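Local coordinates for lipase (Penicillium expansum, PDB 3G7N), which hydrolyses triacylglycerols and other acylglycerol lipids, including tributyrin, releasing free fatty acids as a secreted alkaline lipase, at residues H131-G134 against G135-T138; Y235-T238 against P239-A243. All coordinates share one frame; numbering follows the deposited sequence.

Contact 1. Residues H131-G134 against G135-T138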
loop_
_atom_site.group_PDB
_atom_site.type_symbol
_atom_site.label_atom_id
_atom_site.label_comp_id
_atom_site.label_asym_id
_atom_site.label_seq_id
_atom_site.Cartn_x
_atom_site.Cartn_y
_atom_site.Cartn_z
ATOM N N HIS A 131 1.620 0.367 -5.064
ATOM C CA HIS A 131 0.911 1.410 -5.817
ATOM C C HIS A 131 -0.356 0.844 -6.493
ATOM O O HIS A 131 -0.366 -0.267 -7.005
ATOM C CB HIS A 131 1.860 1.985 -6.868
ATOM C CG HIS A 131 1.189 2.879 -7.876
ATOM N ND1 HIS A 131 0.755 2.409 -9.095
ATOM C CD2 HIS A 131 1.010 4.218 -7.895
ATOM C CE1 HIS A 131 0.272 3.421 -9.798
ATOM N NE2 HIS A 131 0.418 4.524 -9.099
ATOM N N SER A 132 -1.417 1.664 -6.503
ATOM C CA SER A 132 -2.672 1.348 -7.196
ATOM C C SER A 132 -3.319 0.111 -6.540
ATOM O O SER A 132 -3.552 0.139 -5.327
ATOM C CB SER A 132 -2.442 1.232 -8.704
ATOM O OG SER A 132 -3.702 1.119 -9.368
ATOM N N LEU A 133 -3.609 -0.949 -7.285
ATOM C CA LEU A 133 -4.061 -2.182 -6.644
ATOM C C LEU A 133 -3.038 -2.658 -5.616
ATOM O O LEU A 133 -3.408 -3.230 -4.593
ATOM C CB LEU A 133 -4.319 -3.282 -7.683
ATOM C CG LEU A 133 -4.680 -4.675 -7.116
ATOM C CD1 LEU A 133 -5.979 -4.680 -6.312
ATOM C CD2 LEU A 133 -4.728 -5.752 -8.217
ATOM N N GLY A 134 -1.747 -2.459 -5.908
ATOM C CA GLY A 134 -0.702 -2.743 -4.928
ATOM C C GLY A 134 -0.845 -1.941 -3.642
ATOM O O GLY A 134 -0.462 -2.412 -2.562
ATOM N N GLY A 135 -1.351 -0.723 -3.748
ATOM C CA GLY A 135 -1.679 0.089 -2.571
ATOM C C GLY A 135 -2.904 -0.394 -1.820
ATOM O O GLY A 135 -2.897 -0.488 -0.595
ATOM N N ALA A 136 -3.918 -0.830 -2.565
ATOM C CA ALA A 136 -5.088 -1.439 -1.929
ATOM C C ALA A 136 -4.651 -2.710 -1.202
ATOM O O ALA A 136 -5.094 -2.983 -0.067
ATOM C CB ALA A 136 -6.180 -1.731 -2.969
ATOM N N LEU A 137 -3.799 -3.515 -1.832
ATOM C CA LEU A 137 -3.268 -4.702 -1.173
ATOM C C LEU A 137 -2.478 -4.340 0.083
ATOM O O LEU A 137 -2.577 -5.035 1.097
ATOM C CB LEU A 137 -2.412 -5.540 -2.131
ATOM C CG LEU A 137 -3.191 -6.221 -3.267
ATOM C CD1 LEU A 137 -2.258 -6.663 -4.405
ATOM C CD2 LEU A 137 -4.005 -7.389 -2.724
ATOM N N THR A 138 -1.700 -3.260 0.022
ATOM C CA THR A 138 -0.921 -2.811 1.165
ATOM C C THR A 138 -1.834 -2.400 2.319
ATOM O O THR A 138 -1.471 -2.588 3.501
ATOM C CB THR A 138 -0.029 -1.636 0.739
ATOM O OG1 THR A 138 0.962 -2.110 -0.167
ATOM C CG2 THR A 138 0.683 -0.975 1.913
#
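Ser132 O takes the backbone N-H of Ala136 at 2.9 Å and, more weakly, that of Gly135, opening helix 133-148 within the nucleophile elbow, the G-x-S-x-G turn of alpha/beta hydrolases between strand 125-131 and this helix. Ser132, the nucleophile, sits at the N-cap with a positive phi, the strained backbone usual for this turn; its OG is not used as a cap but is hydrogen-bonded to His241. The missing side chains matter: a CB on Gly134 would clash with His131 O, and one on Gly135 would lie tight against Ser132 O. One residue on, Leu137 N bonds Leu133 O at 2.8 Å, nearly straight at 164°. The leucines meet along the same helix flank: with CG of Leu133 anti to its own N (chi1 175°), the isobutyl group swings back so that CG lies 4.1 Å from Leu137 CD1, while Leu137 CG rests 3.3 Å from Leu133 O. Ala136 CB also leans on that oxygen, at 3.5 Å, and beyond the contact packs on Val99 and Phe162. Thr138 turns OG1 back toward the preceding turn, opposite its own carbonyl carbon (chi1 -68°), and gives its hydroxyl proton to Gly134 O. Replacing Thr138 by a valine would probably leave Gly134 O with the backbone N-H alone, the hydroxyl on the other face of its carbonyl plane being lost. As it stands, Gly134 O is gripped from opposite faces of that plane, by Thr138 N at 3.0 Å and Thr138 OG1 at 2.8 Å.

Contact 2. Residues Y235-T238 against P239-A243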
loop_
_atom_site.group_PDB
_atom_site.type_symbol
_atom_site.label_atom_id
_atom_site.label_comp_id
_atom_site.label_asym_id
_atom_site.label_seq_id
_atom_site.Cartn_x
_atom_site.Cartn_y
_atom_site.Cartn_z
ATOM N N TYR A 235 -11.969 11.273 -11.061
ATOM C CA TYR A 235 -12.575 10.007 -10.690
ATOM C C TYR A 235 -11.908 8.890 -11.486
ATOM O O TYR A 235 -11.848 8.949 -12.715
ATOM C CB TYR A 235 -14.081 10.032 -10.983
ATOM C CG TYR A 235 -14.760 8.747 -10.611
ATOM C CD1 TYR A 235 -15.109 8.491 -9.295
ATOM C CD2 TYR A 235 -14.918 7.730 -11.543
ATOM C CE1 TYR A 235 -15.691 7.277 -8.924
ATOM C CE2 TYR A 235 -15.487 6.518 -11.192
ATOM C CZ TYR A 235 -15.848 6.299 -9.881
ATOM O OH TYR A 235 -16.422 5.093 -9.571
ATOM N N ALA A 236 -11.511 7.822 -10.786
ATOM C CA ALA A 236 -10.891 6.650 -11.402
ATOM C C ALA A 236 -9.604 7.001 -12.144
ATOM O O ALA A 236 -8.887 7.898 -11.699
ATOM C CB ALA A 236 -11.887 5.884 -12.295
ATOM N N VAL A 237 -9.269 6.251 -13.199
ATOM C CA VAL A 237 -7.914 6.258 -13.751
ATOM C C VAL A 237 -7.678 7.441 -14.693
ATOM O O VAL A 237 -7.946 7.387 -15.904
ATOM C CB VAL A 237 -7.536 4.939 -14.446
ATOM C CG1 VAL A 237 -6.091 4.999 -14.952
ATOM C CG2 VAL A 237 -7.684 3.758 -13.487
ATOM N N THR A 238 -7.150 8.505 -14.120
ATOM C CA THR A 238 -6.875 9.739 -14.836
ATOM C C THR A 238 -5.344 9.924 -14.870
ATOM O O THR A 238 -4.623 9.073 -14.373
ATOM C CB THR A 238 -7.577 10.889 -14.107
ATOM O OG1 THR A 238 -7.203 10.876 -12.718
ATOM C CG2 THR A 238 -9.108 10.721 -14.187
ATOM N N PRO A 239 -4.841 10.954 -15.576
ATOM C CA PRO A 239 -3.427 10.958 -15.951
ATOM C C PRO A 239 -2.449 10.873 -14.771
ATOM O O PRO A 239 -1.370 10.290 -14.918
ATOM C CB PRO A 239 -3.282 12.288 -16.702
ATOM C CG PRO A 239 -4.619 12.436 -17.400
ATOM C CD PRO A 239 -5.623 11.931 -16.367
ATOM N N GLY A 240 -2.810 11.470 -13.642
ATOM C CA GLY A 240 -1.920 11.442 -12.477
ATOM C C GLY A 240 -1.771 10.070 -11.837
ATOM O O GLY A 240 -0.917 9.893 -10.975
ATOM N N HIS A 241 -2.587 9.094 -12.228
ATOM C CA HIS A 241 -2.547 7.813 -11.541
ATOM C C HIS A 241 -1.201 7.132 -11.694
ATOM O O HIS A 241 -0.844 6.279 -10.872
ATOM C CB HIS A 241 -3.668 6.879 -12.006
ATOM C CG HIS A 241 -3.787 5.636 -11.180
ATOM N ND1 HIS A 241 -3.910 5.667 -9.804
ATOM C CD2 HIS A 241 -3.739 4.325 -11.517
ATOM C CE1 HIS A 241 -3.980 4.427 -9.344
ATOM N NE2 HIS A 241 -3.895 3.592 -10.358
ATOM N N ILE A 242 -0.521 7.348 -12.816
ATOM C CA ILE A 242 0.712 6.626 -13.135
ATOM C C ILE A 242 1.915 7.097 -12.301
ATOM O O ILE A 242 2.993 6.482 -12.349
ATOM C CB ILE A 242 1.045 6.736 -14.666
ATOM C CG1 ILE A 242 2.030 5.654 -15.112
ATOM C CG2 ILE A 242 1.575 8.107 -15.021
ATOM C CD1 ILE A 242 1.891 5.292 -16.571
ATOM N N ALA A 243 1.766 8.206 -11.589
ATOM C CA ALA A 243 2.906 8.770 -10.859
ATOM C C ALA A 243 2.581 8.901 -9.386
ATOM O O ALA A 243 1.439 9.120 -8.996
ATOM C CB ALA A 243 3.301 10.136 -11.446
#
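With chi1 at -171°, His241 carries its ring opposite its backbone N, which brings CD2 to 4.2 Å from Val237 CG1, the methyl approaching the imidazole obliquely. Thr238 has chi1 of 53°, placing OG1 between its own N and carbonyl carbon; there the hydroxyl is engaged outside the turn, by Leu187 O and Gly189 N, beside the catalytic Asp188. The backbone closes the turn: His241 N reaches Thr238 O at 3.0 Å, and although the N-H points well at the oxygen (166°), it comes from above the carbonyl plane. The same turn sets His241 CB 3.4 Å from Thr238 O. Pro239, whose ring has no N-H to offer, leads into the 3-10 segment 239-242, and Ala243 N continues the i to i+3 pattern with a bond to Gly240 O at 3.2 Å. The histidine is held at its backbone N and at its ring, where ND1 meets Asp188 OD2 and NE2 faces the nucleophile, Ser132. Val237 packs beyond the turn on Ile68 and Val190, the latter also touching His241. A late loop that presents the histidine in this way to the acid and the nucleophile belongs to the Ser-His-Asp charge-relay triad of alpha/beta-hydrolase lipases.

Contact 1 closes first along the chain and contact 2 opens about a hundred residues later; their centres lie 14 Å apart. Residues 131-138 sit near the centre of the molecule, in the beta-alpha-beta unit of strand 125-131, helix 133-148 and strand 154-159 of the large mixed sheet, whereas 235-243 run through a more peripheral loop after strand 218-219 and into strand 243-244. The two meet at probable hydrogen bonds: Ser132 OG to His241 NE2 at 2.7 Å, and His131 NE2 to His241 O at 2.8 Å. The elbow thereby supplies the nucleophile and also binds the histidine's own carbonyl, which is likely to hold the two triad members together.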